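Local coordinates for protein leucyl aminopeptidase (Trypanosoma brucei brucei, PDB 5NTD) that probably removes leucine and other residues from the N-termini of peptides as an M17 metallo-aminopeptidase, with manganese ions and the inhibitor bestatin bound here, at residues G[42-51]-G[139-147]. Residues are numbered along the deposited sequence; the frame is centred on the assembly and turned at random.
Unlike the reference sequence in segment 139-147: Thr-139 (reference Ala).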
# COMPACT_ATOMS: atom_id res chain seq x y z
N LEU G 42 -16.11 -14.07 55.85
CA LEU G 42 -15.93 -13.77 54.41
C LEU G 42 -16.60 -14.81 53.55
O LEU G 42 -16.69 -16.00 53.90
CB LEU G 42 -14.48 -13.64 54.06
CG LEU G 42 -13.96 -12.22 54.31
CD1 LEU G 42 -14.17 -11.74 55.74
CD2 LEU G 42 -12.48 -12.21 54.02
N SER G 43 -17.08 -14.37 52.41
CA SER G 43 -17.80 -15.27 51.46
C SER G 43 -16.88 -16.35 50.89
O SER G 43 -17.33 -17.39 50.45
CB SER G 43 -18.41 -14.45 50.32
OG SER G 43 -19.38 -13.51 50.78
N SER G 44 -15.59 -16.05 50.84
CA SER G 44 -14.59 -16.95 50.23
C SER G 44 -13.19 -16.59 50.67
O SER G 44 -13.00 -15.64 51.43
CB SER G 44 -14.66 -16.93 48.68
OG SER G 44 -14.10 -15.74 48.12
N GLY G 45 -12.21 -17.28 50.08
CA GLY G 45 -10.77 -17.00 50.33
C GLY G 45 -10.15 -15.80 49.64
O GLY G 45 -8.94 -15.55 49.75
N LEU G 46 -10.99 -15.01 48.98
CA LEU G 46 -10.51 -13.77 48.37
C LEU G 46 -11.41 -12.61 48.76
O LEU G 46 -12.63 -12.70 48.70
CB LEU G 46 -10.49 -13.90 46.84
CG LEU G 46 -10.05 -12.67 46.08
CD1 LEU G 46 -8.59 -12.30 46.34
CD2 LEU G 46 -10.27 -12.90 44.58
N ALA G 47 -10.78 -11.51 49.13
CA ALA G 47 -11.52 -10.26 49.34
C ALA G 47 -10.80 -9.13 48.66
O ALA G 47 -9.55 -9.07 48.67
CB ALA G 47 -11.66 -9.95 50.83
N VAL G 48 -11.58 -8.21 48.13
CA VAL G 48 -11.04 -7.06 47.39
C VAL G 48 -11.45 -5.78 48.10
O VAL G 48 -12.60 -5.62 48.48
CB VAL G 48 -11.52 -7.06 45.93
CG1 VAL G 48 -10.81 -5.98 45.12
CG2 VAL G 48 -11.30 -8.43 45.29
N LEU G 49 -10.51 -4.87 48.23
CA LEU G 49 -10.76 -3.58 48.78
C LEU G 49 -10.30 -2.48 47.82
O LEU G 49 -9.10 -2.35 47.57
CB LEU G 49 -10.02 -3.42 50.12
CG LEU G 49 -10.11 -2.03 50.79
CD1 LEU G 49 -11.55 -1.67 51.14
CD2 LEU G 49 -9.23 -1.97 52.03
N VAL G 50 -11.24 -1.68 47.33
CA VAL G 50 -10.90 -0.62 46.36
C VAL G 50 -11.38 0.75 46.78
O VAL G 50 -12.55 0.94 47.09
CB VAL G 50 -11.29 -0.92 44.88
CG1 VAL G 50 -10.60 -2.19 44.41
CG2 VAL G 50 -12.76 -1.11 44.70
N GLY G 51 -10.47 1.70 46.73
CA GLY G 51 -10.81 3.08 47.01
C GLY G 51 -9.67 4.01 46.72
O GLY G 51 -8.58 3.59 46.33
N THR G 139 -17.08 -19.55 43.35
CA THR G 139 -16.98 -18.86 44.63
C THR G 139 -17.61 -17.47 44.52
O THR G 139 -17.85 -16.93 43.43
CB THR G 139 -15.54 -18.69 45.15
OG1 THR G 139 -14.84 -17.69 44.39
CG2 THR G 139 -14.79 -20.02 45.08
N THR G 140 -17.87 -16.91 45.69
CA THR G 140 -18.35 -15.55 45.84
C THR G 140 -17.22 -14.72 46.38
O THR G 140 -16.64 -15.03 47.41
CB THR G 140 -19.58 -15.49 46.74
OG1 THR G 140 -20.66 -16.16 46.08
CG2 THR G 140 -20.03 -14.06 46.96
N VAL G 141 -16.90 -13.64 45.68
CA VAL G 141 -15.83 -12.71 46.10
C VAL G 141 -16.44 -11.42 46.63
O VAL G 141 -17.22 -10.76 45.95
CB VAL G 141 -14.85 -12.38 44.93
CG1 VAL G 141 -13.79 -11.39 45.36
CG2 VAL G 141 -14.21 -13.65 44.41
N ASP G 142 -16.02 -11.04 47.83
CA ASP G 142 -16.47 -9.81 48.45
C ASP G 142 -15.62 -8.66 47.92
O ASP G 142 -14.41 -8.67 48.03
CB ASP G 142 -16.39 -9.86 49.97
CG ASP G 142 -17.27 -10.95 50.58
OD1 ASP G 142 -18.40 -11.18 50.08
OD2 ASP G 142 -16.84 -11.54 51.58
N VAL G 143 -16.28 -7.71 47.28
CA VAL G 143 -15.63 -6.51 46.75
C VAL G 143 -16.11 -5.33 47.56
O VAL G 143 -17.21 -4.79 47.38
CB VAL G 143 -15.92 -6.30 45.25
CG1 VAL G 143 -15.08 -5.17 44.70
CG2 VAL G 143 -15.62 -7.57 44.47
N PHE G 144 -15.23 -4.90 48.44
CA PHE G 144 -15.51 -3.76 49.32
C PHE G 144 -15.06 -2.51 48.61
O PHE G 144 -13.87 -2.32 48.33
CB PHE G 144 -14.77 -3.87 50.64
CG PHE G 144 -15.27 -4.97 51.53
CD1 PHE G 144 -14.84 -6.28 51.36
CD2 PHE G 144 -16.17 -4.69 52.57
CE1 PHE G 144 -15.31 -7.28 52.18
CE2 PHE G 144 -16.63 -5.70 53.41
CZ PHE G 144 -16.21 -6.99 53.20
N VAL G 145 -16.03 -1.65 48.30
CA VAL G 145 -15.73 -0.39 47.61
C VAL G 145 -15.94 0.74 48.60
O VAL G 145 -16.90 0.74 49.34
CB VAL G 145 -16.57 -0.19 46.32
CG1 VAL G 145 -16.40 -1.37 45.39
CG2 VAL G 145 -18.04 -0.01 46.62
N LEU G 146 -15.05 1.70 48.57
CA LEU G 146 -15.11 2.83 49.49
C LEU G 146 -15.84 4.05 48.91
O LEU G 146 -16.05 5.03 49.61
CB LEU G 146 -13.73 3.21 49.98
CG LEU G 146 -13.01 2.02 50.63
CD1 LEU G 146 -11.63 2.45 51.11
CD2 LEU G 146 -13.79 1.41 51.78
N SER G 147 -16.21 3.97 47.64
CA SER G 147 -17.00 5.02 46.99
C SER G 147 -18.45 4.72 47.18
O SER G 147 -18.86 3.56 47.25
CB SER G 147 -16.71 5.09 45.48
OG SER G 147 -17.67 5.89 44.79
O HOH W 1 -12.91 -16.66 45.79
O HOH W 2 -14.31 2.68 45.31
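The carbonyl oxygen of Val-48 lies at the edge of the Phe-144 ring, near its plane, with Val-48 O 3.7 Å from Phe-144 CD1; outside the two segments, Phe-66 and Tyr-34 make edge-to-face contacts with the same ring. The second flat group, the carboxylate of Asp-142, is gripped by the loop that leads into strand 46-51. Ser-43 N gives OD2 of Asp-142 a nearly straight bond (3.0 Å, 175°), and Ser-43 OG gives OD1 a short one of 2.6 Å. Both arrive on the syn sides, though somewhat out of the carboxylate plane; one serine spans both oxygens and helps to fix the rotation of the group. With OG anti to its own carbonyl carbon and beside the backbone N (chi1 -62°), Ser-43 turns hydroxyl and N-H to the same carboxylate. Tyr-34 and Gln-185 bond OD2 and OD1 as well, which would probably favour the charged form of this buried acid. Ser-44 OG donates to Thr-140 O from above the carbonyl plane (2.7 Å) and accepts a bond from a water that also meets Thr-139 OG1.

Beyond this loop the strands run parallel. Val-48 N bonds Asp-142 O, Val-48 O takes the N-H of Phe-144 at 2.7 Å, and Val-50 repeats the pattern with Phe-144 O and Leu-146 N. On the face carrying Phe-144, Leu-49 CD1 meets the CB of that residue and, 3.9 Å away, CD2 of Leu-146. On the other, Val-50 CG2 and Val-145 CG1 lie side by side at 3.7 Å, while Val-48 CG2 touches Val-141 CG1; helix 120-131 packs over this valine face. The pair forms the centre of a six-stranded mixed sheet, with strand 99-107 beside 46-52 and strand 183-188 beside 140-145, consistent with the macro-domain-like fold of the N-terminal domain of M17 aminopeptidases.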